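Local structure of Uly1 (Catenovulum maritimum, 7DRQ) at residues A[26-31]-A[96-101]; A[116-121]-A[233-238]; A[152-157]-A[167-172]; A[260-265]-A[275-280]; A[292-297]-A[321-326]. The protein is an ulvan lyase of polysaccharide lyase family 24, a calcium-binding enzyme that probably cleaves the green-algal polysaccharide ulvan by beta-elimination. All blocks are in the same frame, centred on the assembly; numbering follows the deposited sequence.

Contact 1: residues A[26-31]-A[96-101]; sequences QARTQA and TGFEGR
A27, in the short helix 24-29, sets its CB over one face of the F98 ring, 4.2 Å from the ring centroid, a CH-pi contact that docks the helix on the turn. The same aromatic also packs on V104, which touches A27 as well. The carbonyl of A27 is turned to R101, its O lying 3.7 Å from R101 CG. R28 is gripped at both ends. Its side chain leaves with CG anti to the backbone N (chi1 -167°) and then bends, and its guanidinium meets the E99 carboxylate with the two planes only 22° apart. R28 NH1 forms the salt bridge with E99 OE1 at 2.8 Å and gives a nearly straight hydrogen bond (175°) to E99 OE2 at 3.0 Å, on the syn side. At its other end, R28 O accepts from R101 NH2 at 2.8 Å and, weakly, from R101 NE at 2.9 Å, while R28 CG lies over one face of the R101 guanidinium. R101 is held further: its NH1 donates to E99 O at 2.9 Å and also to D136 O. One arginine thus ties a carbonyl near the helix end to a type I' beta turn, F98 to R101, whose glycine G100 has positive phi. The whole is tertiary packing of a short helix, which precedes the sheet that begins with strand 53-56, on a tight turn between strands 93-94 and 104-105.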
# COMPACT_ATOMS: atom_id res chain seq x y z
N GLN A 26 1.48 17.37 -19.05
CA GLN A 26 2.55 18.25 -18.60
C GLN A 26 3.75 17.43 -18.12
O GLN A 26 4.89 17.66 -18.54
CB GLN A 26 2.05 19.15 -17.47
CG GLN A 26 1.59 20.54 -17.86
CD GLN A 26 1.07 21.31 -16.67
OE1 GLN A 26 0.41 20.75 -15.78
NE2 GLN A 26 1.38 22.61 -16.61
N ALA A 27 3.50 16.48 -17.21
CA ALA A 27 4.58 15.70 -16.63
C ALA A 27 5.35 14.95 -17.70
O ALA A 27 6.58 14.81 -17.62
CB ALA A 27 4.03 14.73 -15.59
N ARG A 28 4.65 14.47 -18.72
CA ARG A 28 5.31 13.67 -19.74
C ARG A 28 6.13 14.53 -20.70
O ARG A 28 7.21 14.12 -21.14
CB ARG A 28 4.27 12.86 -20.51
CG ARG A 28 4.88 11.80 -21.35
CD ARG A 28 4.13 10.51 -21.15
NE ARG A 28 2.70 10.69 -21.34
CZ ARG A 28 1.76 9.96 -20.75
NH1 ARG A 28 2.09 9.01 -19.90
NH2 ARG A 28 0.48 10.19 -21.02
N THR A 29 5.64 15.73 -21.02
CA THR A 29 6.23 16.48 -22.12
C THR A 29 7.21 17.56 -21.69
O THR A 29 8.09 17.91 -22.48
CB THR A 29 5.11 17.09 -22.98
OG1 THR A 29 5.63 17.38 -24.29
CG2 THR A 29 4.56 18.36 -22.36
N GLN A 30 7.11 18.08 -20.47
CA GLN A 30 7.89 19.26 -20.09
C GLN A 30 9.32 18.86 -19.72
O GLN A 30 9.55 17.85 -19.05
CB GLN A 30 7.23 20.00 -18.93
CG GLN A 30 8.09 21.11 -18.27
CD GLN A 30 8.26 22.37 -19.14
OE1 GLN A 30 7.35 22.76 -19.87
NE2 GLN A 30 9.44 23.01 -19.04
N ALA A 31 10.28 19.66 -20.17
CA ALA A 31 11.68 19.43 -19.84
C ALA A 31 12.03 19.96 -18.45
O ALA A 31 11.40 20.87 -17.90
CB ALA A 31 12.60 20.09 -20.87
N THR A 96 12.85 7.79 -10.03
CA THR A 96 12.84 8.18 -11.44
C THR A 96 11.63 9.02 -11.82
O THR A 96 11.47 9.36 -12.99
CB THR A 96 12.95 6.93 -12.34
OG1 THR A 96 11.87 6.02 -12.06
CG2 THR A 96 14.28 6.23 -12.10
N GLY A 97 10.78 9.37 -10.85
CA GLY A 97 9.73 10.33 -11.10
C GLY A 97 8.63 9.77 -11.99
O GLY A 97 8.34 8.56 -12.00
N PHE A 98 8.03 10.66 -12.76
CA PHE A 98 6.96 10.26 -13.67
C PHE A 98 7.58 9.75 -14.97
O PHE A 98 8.11 10.53 -15.76
CB PHE A 98 6.01 11.42 -13.96
CG PHE A 98 4.80 11.00 -14.75
CD1 PHE A 98 3.68 10.51 -14.10
CD2 PHE A 98 4.79 11.07 -16.14
CE1 PHE A 98 2.56 10.10 -14.82
CE2 PHE A 98 3.68 10.66 -16.87
CZ PHE A 98 2.56 10.18 -16.21
N GLU A 99 7.51 8.43 -15.18
CA GLU A 99 8.01 7.77 -16.39
C GLU A 99 9.40 8.27 -16.76
O GLU A 99 9.68 8.62 -17.91
CB GLU A 99 7.02 7.96 -17.55
CG GLU A 99 5.64 7.32 -17.27
CD GLU A 99 4.59 7.65 -18.32
OE1 GLU A 99 3.42 7.26 -18.14
OE2 GLU A 99 4.94 8.30 -19.32
N GLY A 100 10.30 8.30 -15.77
CA GLY A 100 11.67 8.68 -15.99
C GLY A 100 11.97 10.15 -15.81
O GLY A 100 13.14 10.52 -15.68
N ARG A 101 10.94 11.00 -15.79
CA ARG A 101 11.10 12.44 -15.59
C ARG A 101 11.23 12.66 -14.10
O ARG A 101 10.25 12.90 -13.39
CB ARG A 101 9.92 13.21 -16.17
CG ARG A 101 9.93 13.29 -17.69
CD ARG A 101 9.44 12.00 -18.34
NE ARG A 101 8.96 12.25 -19.70
CZ ARG A 101 8.61 11.29 -20.56
NH1 ARG A 101 8.68 10.01 -20.21
NH2 ARG A 101 8.18 11.61 -21.78

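Contact 2: residues A[116-121]-A[233-238]; sequences SPKDET and YLAEQG
D119 holds CG between its backbone N and carbonyl carbon (chi1 64°), and Y233 swings CG anti to its N (chi1 179°); the two side chains then reach toward each other tip to tip. The contact joins the loop between strands 111-115 and 122-126, built on an ST turn at S116 and an Asx turn at D119, to the end of strand 225-234, in a four-stranded antiparallel sheet, consistent with the beta-propeller assignment. D119 divides its oxygens: OD1 serves its own loop, taking T121 N at 3.1 Å and T121 OG1 at 2.6 Å from the same face of the carboxylate, which would fix the rotation of the group. Beside this, S116 OG lies at the edge of the tyrosine ring, 3.7 Å from Y233 CE2, and K118 CB rests 3.8 Å from A235 CB. H123 meets the Y233 ring edge-to-face and W240 packs against it too. Across the contact, Y233 OH donates to the syn lone pair of D119 OD2 at 2.6 Å.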
# COMPACT_ATOMS: atom_id res chain seq x y z
N SER A 116 11.36 -11.76 5.83
CA SER A 116 10.93 -13.14 6.02
C SER A 116 11.22 -13.57 7.45
O SER A 116 12.38 -13.57 7.85
CB SER A 116 11.64 -14.10 5.08
OG SER A 116 11.32 -15.45 5.46
N PRO A 117 10.21 -13.95 8.23
CA PRO A 117 10.50 -14.45 9.58
C PRO A 117 11.16 -15.82 9.58
O PRO A 117 11.62 -16.27 10.63
CB PRO A 117 9.11 -14.50 10.25
CG PRO A 117 8.21 -13.71 9.32
CD PRO A 117 8.77 -13.92 7.95
N LYS A 118 11.25 -16.48 8.42
CA LYS A 118 11.89 -17.78 8.34
C LYS A 118 13.40 -17.66 8.21
O LYS A 118 14.14 -18.12 9.09
CB LYS A 118 11.29 -18.59 7.19
CG LYS A 118 9.89 -19.09 7.51
CD LYS A 118 9.19 -19.64 6.28
CE LYS A 118 7.97 -20.45 6.67
NZ LYS A 118 7.85 -20.58 8.15
N ASP A 119 13.89 -17.01 7.16
CA ASP A 119 15.34 -16.93 6.95
C ASP A 119 15.90 -15.52 7.16
O ASP A 119 17.07 -15.29 6.85
CB ASP A 119 15.71 -17.45 5.55
CG ASP A 119 15.14 -16.61 4.42
OD1 ASP A 119 14.50 -15.56 4.67
OD2 ASP A 119 15.35 -17.00 3.25
N GLU A 120 15.09 -14.59 7.67
CA GLU A 120 15.53 -13.23 7.99
C GLU A 120 16.08 -12.48 6.78
O GLU A 120 16.87 -11.54 6.92
CB GLU A 120 16.55 -13.23 9.14
CG GLU A 120 15.91 -13.55 10.48
CD GLU A 120 16.82 -13.29 11.67
OE1 GLU A 120 18.06 -13.20 11.47
OE2 GLU A 120 16.30 -13.16 12.79
N THR A 121 15.66 -12.86 5.57
CA THR A 121 15.97 -12.04 4.41
C THR A 121 15.12 -10.77 4.42
O THR A 121 14.01 -10.74 4.95
CB THR A 121 15.71 -12.80 3.11
OG1 THR A 121 14.41 -13.38 3.17
CG2 THR A 121 16.77 -13.89 2.87
N TYR A 233 6.92 -16.23 -0.78
CA TYR A 233 8.36 -16.39 -0.65
C TYR A 233 8.68 -17.83 -0.25
O TYR A 233 8.11 -18.37 0.70
CB TYR A 233 8.90 -15.42 0.39
CG TYR A 233 10.38 -15.56 0.57
CD1 TYR A 233 11.25 -15.44 -0.52
CD2 TYR A 233 10.92 -15.87 1.82
CE1 TYR A 233 12.60 -15.60 -0.37
CE2 TYR A 233 12.28 -16.03 1.98
CZ TYR A 233 13.11 -15.89 0.88
OH TYR A 233 14.47 -16.06 1.04
N LEU A 234 9.57 -18.46 -1.00
CA LEU A 234 9.97 -19.84 -0.73
C LEU A 234 11.32 -19.78 -0.03
O LEU A 234 12.37 -19.79 -0.67
CB LEU A 234 10.03 -20.64 -2.03
CG LEU A 234 8.76 -20.55 -2.89
CD1 LEU A 234 8.95 -21.31 -4.21
CD2 LEU A 234 7.54 -21.08 -2.13
N ALA A 235 11.29 -19.72 1.31
CA ALA A 235 12.53 -19.54 2.07
C ALA A 235 13.51 -20.68 1.82
O ALA A 235 14.73 -20.46 1.79
CB ALA A 235 12.22 -19.43 3.56
N GLU A 236 13.00 -21.89 1.63
CA GLU A 236 13.89 -23.02 1.42
C GLU A 236 14.61 -22.95 0.07
O GLU A 236 15.62 -23.63 -0.11
CB GLU A 236 13.11 -24.33 1.54
CG GLU A 236 12.43 -24.77 0.26
CD GLU A 236 11.10 -24.07 0.01
OE1 GLU A 236 10.73 -23.14 0.77
OE2 GLU A 236 10.42 -24.48 -0.96
N GLN A 237 14.12 -22.13 -0.86
CA GLN A 237 14.73 -22.00 -2.18
C GLN A 237 15.33 -20.62 -2.44
O GLN A 237 15.93 -20.42 -3.50
CB GLN A 237 13.70 -22.32 -3.26
CG GLN A 237 13.03 -23.66 -3.05
CD GLN A 237 12.03 -23.99 -4.13
OE1 GLN A 237 12.34 -23.87 -5.32
NE2 GLN A 237 10.83 -24.42 -3.74
N GLY A 238 15.18 -19.67 -1.51
CA GLY A 238 15.75 -18.35 -1.71
C GLY A 238 15.13 -17.58 -2.86
O GLY A 238 15.82 -16.79 -3.52

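Contact 3: residues A[152-157]-A[167-172]; sequences YSLAGA and LTQFVK
L154 O is held from opposite faces of its carbonyl plane: S153 OG donates from 2.7 Å, and A157 N, closing a type II beta turn, from 3.3 Å. L154 N bonds Q169 O at 2.8 Å across the contact. On the other side of the S153-F170 pair, V171 N donates to Y152 O at 2.9 Å, so the backbones of S153 and F170 are joined by a single beta bridge. S153 CB stands over the centre of the F170 ring, 4.0 Å from the centroid and 10° off the normal. Y152 CB starts away from the other segment, but CG, between N and the carbonyl carbon (chi1 68°), turns the ring back under V171 CB, 4.1 Å from its centroid, with V171 CG1 near the hydroxyl and CG2 near CE2. The bent chain of Q169 brings OE1 against A157 CB. A water receives Y152 N at 3.0 Å and lies 2.7 Å from V171 O, which H186 NE2 also approaches as a donor. Beyond V171 the chain soon reaches D173, a calcium ligand. Main-chain bonds and a bridging water supply the polar part of the pairing, while the two CH-pi contacts probably screen it with apolar surface.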
# COMPACT_ATOMS: atom_id res chain seq x y z
N TYR A 152 17.06 -7.50 -2.53
CA TYR A 152 16.90 -8.46 -1.45
C TYR A 152 18.26 -8.80 -0.85
O TYR A 152 19.31 -8.55 -1.44
CB TYR A 152 16.18 -9.74 -1.91
CG TYR A 152 16.98 -10.58 -2.88
CD1 TYR A 152 17.03 -10.26 -4.24
CD2 TYR A 152 17.67 -11.70 -2.45
CE1 TYR A 152 17.76 -11.05 -5.14
CE2 TYR A 152 18.40 -12.50 -3.34
CZ TYR A 152 18.45 -12.16 -4.68
OH TYR A 152 19.17 -12.94 -5.57
N SER A 153 18.21 -9.40 0.32
CA SER A 153 19.38 -9.54 1.16
C SER A 153 19.77 -11.01 1.32
O SER A 153 19.05 -11.93 0.91
CB SER A 153 19.12 -8.93 2.54
OG SER A 153 18.44 -9.88 3.34
N LEU A 154 20.94 -11.20 1.93
CA LEU A 154 21.32 -12.49 2.45
C LEU A 154 20.35 -12.94 3.53
O LEU A 154 19.70 -12.13 4.20
CB LEU A 154 22.72 -12.43 3.06
CG LEU A 154 23.86 -11.94 2.17
CD1 LEU A 154 25.12 -11.72 3.03
CD2 LEU A 154 24.09 -12.97 1.08
N ALA A 155 20.27 -14.25 3.70
CA ALA A 155 19.63 -14.80 4.89
C ALA A 155 20.37 -14.34 6.13
O ALA A 155 21.60 -14.25 6.14
CB ALA A 155 19.58 -16.33 4.81
N GLY A 156 19.61 -13.99 7.17
CA GLY A 156 20.17 -13.49 8.41
C GLY A 156 20.43 -12.00 8.44
O GLY A 156 20.87 -11.49 9.48
N ALA A 157 20.18 -11.28 7.34
CA ALA A 157 20.52 -9.86 7.32
C ALA A 157 19.68 -9.04 8.28
O ALA A 157 20.15 -8.02 8.80
CB ALA A 157 20.36 -9.29 5.91
N LEU A 167 25.06 -2.17 2.80
CA LEU A 167 24.83 -2.72 1.46
C LEU A 167 25.51 -4.08 1.26
O LEU A 167 25.09 -4.83 0.37
CB LEU A 167 25.34 -1.73 0.42
CG LEU A 167 24.54 -1.39 -0.82
CD1 LEU A 167 23.06 -1.27 -0.52
CD2 LEU A 167 25.09 -0.09 -1.39
N THR A 168 26.53 -4.41 2.06
CA THR A 168 27.16 -5.73 1.99
C THR A 168 26.14 -6.85 2.19
O THR A 168 26.32 -7.96 1.68
CB THR A 168 28.28 -5.84 3.04
OG1 THR A 168 29.27 -4.84 2.77
CG2 THR A 168 28.93 -7.20 2.99
N GLN A 169 25.05 -6.56 2.91
CA GLN A 169 24.01 -7.55 3.17
C GLN A 169 23.10 -7.79 1.98
O GLN A 169 22.31 -8.75 2.00
CB GLN A 169 23.16 -7.11 4.36
CG GLN A 169 23.91 -7.18 5.69
CD GLN A 169 24.52 -8.55 5.89
OE1 GLN A 169 23.82 -9.52 6.13
NE2 GLN A 169 25.84 -8.63 5.76
N PHE A 170 23.18 -6.98 0.94
CA PHE A 170 22.24 -7.08 -0.16
C PHE A 170 22.90 -7.69 -1.39
O PHE A 170 24.13 -7.61 -1.56
CB PHE A 170 21.61 -5.72 -0.48
CG PHE A 170 20.51 -5.37 0.49
CD1 PHE A 170 20.83 -4.90 1.76
CD2 PHE A 170 19.19 -5.61 0.17
CE1 PHE A 170 19.83 -4.62 2.68
CE2 PHE A 170 18.17 -5.34 1.07
CZ PHE A 170 18.50 -4.83 2.34
N VAL A 171 22.08 -8.33 -2.21
CA VAL A 171 22.56 -9.20 -3.28
C VAL A 171 22.54 -8.42 -4.59
O VAL A 171 21.50 -7.89 -5.00
CB VAL A 171 21.71 -10.47 -3.39
CG1 VAL A 171 22.25 -11.35 -4.53
CG2 VAL A 171 21.70 -11.22 -2.07
N LYS A 172 23.69 -8.36 -5.25
CA LYS A 172 23.79 -7.64 -6.50
C LYS A 172 23.14 -8.42 -7.64
O LYS A 172 23.07 -9.65 -7.64
CB LYS A 172 25.26 -7.36 -6.84
CG LYS A 172 25.98 -6.50 -5.79
CD LYS A 172 27.35 -6.04 -6.29
CE LYS A 172 28.17 -5.43 -5.17
NZ LYS A 172 29.45 -4.83 -5.67
O HOH W 1 19.44 -6.47 -4.05

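Contact 4: residues A[260-265]-A[275-280]; sequences WSIYGK and IGFQRR
Strands 261-265 and 275-280 run antiparallel, their axes 4.4 Å apart at 149°, with hydrogen-bonded pairs S261-R280, Y263-Q278 and K265-G276. Of the two non-hydrogen-bonded pairs, G264-F277 is the closer: with no side chain on G264, its CA comes 3.8 Å from F277 CA. On the face of I262, F277 and R279, F277 holds CG between its N and carbonyl carbon (chi1 63°), and I262 lays CD1 over the ring set there, 3.7 Å from the centroid. W260, just before the strand, crosses F277 at about a right angle, W260 CZ3 coming 3.9 Å from F277 CE2, and rests CE3 3.8 Å from R279 CG. The guanidinium of R279 reaches on to a salt bridge with D291, and W260 NE1 donates to V320 O. On the other face, the Y263 ring plane is 12° from that of the R280 guanidinium, and its OH lies over the group's centre, 3.1 Å from R280 CZ. The hydroxyl is poorly angled for a hydrogen bond to any of the three nitrogens; R280 NE instead donates to Q290 OE1. The R280 side chain is about 6 Å from a bound calcium ion; the site of L283, D285 and F287 follows just beyond the strand. Strands 261-269 and 272-280 form a beta hairpin, and 290-298 extends it into an antiparallel sheet, consistent with a blade of the BNR family's beta-propeller.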
# COMPACT_ATOMS: atom_id res chain seq x y z
N TRP A 260 -12.46 -5.15 -16.76
CA TRP A 260 -12.56 -4.27 -15.59
C TRP A 260 -11.21 -4.22 -14.90
O TRP A 260 -10.29 -4.96 -15.25
CB TRP A 260 -13.66 -4.73 -14.63
CG TRP A 260 -13.59 -6.17 -14.15
CD1 TRP A 260 -13.89 -7.30 -14.88
CD2 TRP A 260 -13.19 -6.63 -12.85
NE1 TRP A 260 -13.71 -8.42 -14.10
CE2 TRP A 260 -13.27 -8.04 -12.86
CE3 TRP A 260 -12.77 -5.99 -11.68
CZ2 TRP A 260 -12.96 -8.81 -11.74
CZ3 TRP A 260 -12.45 -6.76 -10.57
CH2 TRP A 260 -12.55 -8.15 -10.61
N SER A 261 -11.09 -3.32 -13.93
CA SER A 261 -9.88 -3.15 -13.13
C SER A 261 -10.25 -3.16 -11.66
O SER A 261 -11.39 -2.87 -11.28
CB SER A 261 -9.14 -1.86 -13.49
OG SER A 261 -7.82 -1.87 -12.96
N ILE A 262 -9.28 -3.47 -10.81
CA ILE A 262 -9.55 -3.84 -9.42
C ILE A 262 -8.81 -2.88 -8.50
O ILE A 262 -7.61 -2.62 -8.69
CB ILE A 262 -9.17 -5.31 -9.16
CG1 ILE A 262 -9.38 -5.69 -7.69
CG2 ILE A 262 -7.72 -5.60 -9.64
CD1 ILE A 262 -9.38 -7.21 -7.49
N TYR A 263 -9.54 -2.32 -7.53
CA TYR A 263 -9.04 -1.27 -6.64
C TYR A 263 -9.24 -1.77 -5.22
O TYR A 263 -10.34 -1.66 -4.66
CB TYR A 263 -9.77 0.06 -6.89
CG TYR A 263 -9.36 0.70 -8.19
CD1 TYR A 263 -9.85 0.23 -9.40
CD2 TYR A 263 -8.45 1.75 -8.21
CE1 TYR A 263 -9.46 0.80 -10.59
CE2 TYR A 263 -8.05 2.32 -9.40
CZ TYR A 263 -8.56 1.84 -10.59
OH TYR A 263 -8.16 2.40 -11.77
N GLY A 264 -8.19 -2.33 -4.63
CA GLY A 264 -8.32 -2.87 -3.30
C GLY A 264 -7.00 -3.40 -2.80
O GLY A 264 -5.94 -3.10 -3.36
N LYS A 265 -7.07 -4.21 -1.75
CA LYS A 265 -5.86 -4.68 -1.11
C LYS A 265 -6.11 -6.05 -0.50
O LYS A 265 -7.18 -6.28 0.09
CB LYS A 265 -5.38 -3.71 -0.03
CG LYS A 265 -3.97 -3.99 0.46
CD LYS A 265 -3.37 -2.79 1.18
CE LYS A 265 -3.51 -1.52 0.37
NZ LYS A 265 -2.88 -0.38 1.10
N ILE A 275 -9.12 -10.57 0.54
CA ILE A 275 -9.06 -9.37 -0.28
C ILE A 275 -10.38 -8.60 -0.16
O ILE A 275 -11.46 -9.20 -0.05
CB ILE A 275 -8.76 -9.72 -1.76
CG1 ILE A 275 -8.39 -8.46 -2.56
CG2 ILE A 275 -9.94 -10.47 -2.37
CD1 ILE A 275 -7.91 -8.76 -3.99
N GLY A 276 -10.28 -7.28 -0.14
CA GLY A 276 -11.45 -6.43 -0.30
C GLY A 276 -11.14 -5.44 -1.41
O GLY A 276 -10.00 -5.00 -1.55
N PHE A 277 -12.15 -5.13 -2.21
CA PHE A 277 -11.86 -4.26 -3.35
C PHE A 277 -13.13 -3.63 -3.88
O PHE A 277 -14.25 -4.04 -3.55
CB PHE A 277 -11.13 -5.03 -4.47
CG PHE A 277 -11.93 -6.14 -5.09
CD1 PHE A 277 -11.88 -7.43 -4.56
CD2 PHE A 277 -12.70 -5.92 -6.24
CE1 PHE A 277 -12.60 -8.47 -5.14
CE2 PHE A 277 -13.43 -6.96 -6.83
CZ PHE A 277 -13.37 -8.23 -6.28
N GLN A 278 -12.94 -2.60 -4.69
CA GLN A 278 -13.98 -2.04 -5.54
C GLN A 278 -13.55 -2.19 -7.00
O GLN A 278 -12.39 -2.46 -7.30
CB GLN A 278 -14.25 -0.56 -5.18
CG GLN A 278 -14.54 -0.41 -3.69
CD GLN A 278 -15.05 0.97 -3.29
OE1 GLN A 278 -14.27 1.91 -3.11
NE2 GLN A 278 -16.37 1.09 -3.15
N ARG A 279 -14.50 -2.03 -7.90
CA ARG A 279 -14.30 -2.35 -9.31
C ARG A 279 -14.39 -1.07 -10.13
O ARG A 279 -15.20 -0.19 -9.83
CB ARG A 279 -15.34 -3.38 -9.78
CG ARG A 279 -15.52 -3.44 -11.30
CD ARG A 279 -16.59 -4.47 -11.71
NE ARG A 279 -17.92 -4.09 -11.24
CZ ARG A 279 -18.95 -4.94 -11.14
NH1 ARG A 279 -18.79 -6.20 -11.51
NH2 ARG A 279 -20.14 -4.51 -10.72
N ARG A 280 -13.55 -0.93 -11.16
CA ARG A 280 -13.75 0.12 -12.14
C ARG A 280 -14.10 -0.55 -13.46
O ARG A 280 -13.29 -1.29 -14.02
CB ARG A 280 -12.52 1.02 -12.32
CG ARG A 280 -12.81 2.19 -13.28
CD ARG A 280 -11.62 3.16 -13.44
NE ARG A 280 -11.23 3.79 -12.19
CZ ARG A 280 -10.27 4.70 -12.07
NH1 ARG A 280 -9.62 5.12 -13.15
NH2 ARG A 280 -9.96 5.20 -10.88

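Contact 5: residues A[292-297]-A[321-326]; sequences GMFYAY and KADEAL
F294 lays one face of its ring beneath A322 CB, a CH-pi contact 4.0 Å from the centroid and 19° off the normal; CG anti to the carbonyl carbon (chi1 -53°) starts the ring toward it. At the rim of the same ring, D323 OD1 lies in its plane, 3.5 Å from F294 CE1, the carboxylate being almost coplanar with the aromatic. D323 OD2 forms a salt bridge with R329. L326 adds CD1 at 3.9 Å from F294 CE1, and A322 O comes to 3.2 Å from F294 CD1. The ring is thus met on one face and along part of its edge by the short 3-10 segment 322-324 and the residues after it, and F277 of the adjoining strand meets it as well. Beside the ring, the backbones pair: Y295 N donates to A325 O at 2.8 Å, and F294 CA gives the same oxygen a CA-H...O contact at 3.2 Å. F294 and L326 form a non-hydrogen-bonded antiparallel pair with diverging side chains, where the chain enters strand 326-328, which borders strand 290-298. A325 CB packs against F294 CB at 4.2 Å. A325 N, just past the 3-10 segment, donates to A322 O. Chemically this is an apolar face contact with oxygens at the ring edge, probably favourable electrostatically, beside a single backbone bond between the segments.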
# COMPACT_ATOMS: atom_id res chain seq x y z
N GLY A 292 -19.40 -0.62 -6.80
CA GLY A 292 -19.49 -1.84 -6.04
C GLY A 292 -18.56 -1.90 -4.84
O GLY A 292 -17.74 -1.00 -4.63
N MSE A 293 -18.70 -2.95 -4.05
CA MSE A 293 -17.80 -3.23 -2.94
C MSE A 293 -17.74 -4.75 -2.81
O MSE A 293 -18.78 -5.42 -2.80
CB MSE A 293 -18.28 -2.56 -1.66
CG MSE A 293 -17.35 -2.72 -0.49
SE MSE A 293 -18.03 -1.64 1.02
CE MSE A 293 -17.71 0.15 0.34
N PHE A 294 -16.54 -5.30 -2.72
CA PHE A 294 -16.35 -6.74 -2.89
C PHE A 294 -15.38 -7.28 -1.85
O PHE A 294 -14.51 -6.56 -1.36
CB PHE A 294 -15.85 -7.04 -4.31
CG PHE A 294 -16.69 -6.43 -5.40
CD1 PHE A 294 -17.77 -7.12 -5.92
CD2 PHE A 294 -16.41 -5.15 -5.87
CE1 PHE A 294 -18.56 -6.54 -6.93
CE2 PHE A 294 -17.20 -4.58 -6.85
CZ PHE A 294 -18.27 -5.28 -7.39
N TYR A 295 -15.52 -8.57 -1.55
CA TYR A 295 -14.70 -9.20 -0.52
C TYR A 295 -14.68 -10.70 -0.75
O TYR A 295 -15.70 -11.29 -1.10
CB TYR A 295 -15.24 -8.89 0.88
CG TYR A 295 -14.77 -9.80 2.01
CD1 TYR A 295 -13.52 -9.62 2.59
CD2 TYR A 295 -15.61 -10.78 2.53
CE1 TYR A 295 -13.11 -10.42 3.65
CE2 TYR A 295 -15.20 -11.60 3.57
CZ TYR A 295 -13.95 -11.41 4.13
OH TYR A 295 -13.55 -12.20 5.18
N ALA A 296 -13.51 -11.31 -0.56
CA ALA A 296 -13.40 -12.75 -0.61
C ALA A 296 -12.26 -13.17 0.31
O ALA A 296 -11.38 -12.38 0.63
CB ALA A 296 -13.15 -13.26 -2.04
N TYR A 297 -12.29 -14.44 0.73
CA TYR A 297 -11.22 -14.94 1.60
C TYR A 297 -10.89 -16.36 1.18
O TYR A 297 -11.70 -17.06 0.57
CB TYR A 297 -11.61 -14.89 3.08
CG TYR A 297 -12.76 -15.81 3.45
CD1 TYR A 297 -12.52 -17.12 3.84
CD2 TYR A 297 -14.07 -15.36 3.40
CE1 TYR A 297 -13.56 -17.97 4.16
CE2 TYR A 297 -15.12 -16.21 3.73
CZ TYR A 297 -14.86 -17.50 4.11
OH TYR A 297 -15.90 -18.34 4.43
N LYS A 321 -16.08 -12.51 -12.85
CA LYS A 321 -17.23 -11.65 -12.55
C LYS A 321 -17.12 -11.21 -11.09
O LYS A 321 -17.36 -12.02 -10.18
CB LYS A 321 -18.55 -12.40 -12.75
CG LYS A 321 -18.87 -12.87 -14.17
CD LYS A 321 -20.22 -13.63 -14.15
CE LYS A 321 -20.05 -15.14 -13.82
NZ LYS A 321 -20.43 -15.60 -12.41
N ALA A 322 -16.80 -9.94 -10.87
CA ALA A 322 -16.61 -9.46 -9.50
C ALA A 322 -17.83 -9.70 -8.61
O ALA A 322 -17.68 -9.92 -7.40
CB ALA A 322 -16.24 -7.97 -9.51
N ASP A 323 -19.04 -9.67 -9.19
CA ASP A 323 -20.25 -9.77 -8.37
C ASP A 323 -20.32 -11.06 -7.55
O ASP A 323 -21.05 -11.09 -6.56
CB ASP A 323 -21.50 -9.65 -9.25
CG ASP A 323 -21.80 -8.21 -9.65
OD1 ASP A 323 -21.03 -7.31 -9.25
OD2 ASP A 323 -22.79 -7.98 -10.38
N GLU A 324 -19.59 -12.12 -7.93
CA GLU A 324 -19.50 -13.29 -7.07
C GLU A 324 -19.07 -12.92 -5.66
O GLU A 324 -19.45 -13.58 -4.70
CB GLU A 324 -18.53 -14.32 -7.63
CG GLU A 324 -18.92 -14.86 -8.99
CD GLU A 324 -18.20 -16.15 -9.32
OE1 GLU A 324 -17.83 -16.89 -8.38
OE2 GLU A 324 -18.00 -16.41 -10.53
N ALA A 325 -18.27 -11.86 -5.53
CA ALA A 325 -17.70 -11.44 -4.26
C ALA A 325 -18.38 -10.19 -3.70
O ALA A 325 -17.86 -9.56 -2.79
CB ALA A 325 -16.19 -11.20 -4.43
N LEU A 326 -19.56 -9.85 -4.22
CA LEU A 326 -20.26 -8.64 -3.78
C LEU A 326 -20.56 -8.64 -2.28
O LEU A 326 -20.95 -9.66 -1.72
CB LEU A 326 -21.58 -8.52 -4.55
CG LEU A 326 -22.43 -7.29 -4.26
CD1 LEU A 326 -21.77 -6.04 -4.85
CD2 LEU A 326 -23.84 -7.49 -4.83

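Along the chain, contact 1 comes first, contact 2 opens next and encloses contact 3 between its two segments, and contacts 4 and 5 follow in series. Contacts 2 and 3 touch, their centres 12 Å apart, D119 O probably accepting from G156 N. Contacts 4 and 5 adjoin in one sheet, centres 9 Å apart, through neighbouring strands 272-280 and 290-298. Contacts 3 and 4 lie on opposite sides of the chain's centre, 34 Å between centres. Contact 1 stands apart, its nearest atoms about 13 Å from contact 4. The set thus samples loops and sheets in separate parts of a largely antiparallel fold, consistent with a propeller, with calcium sites close to contacts 3 and 4.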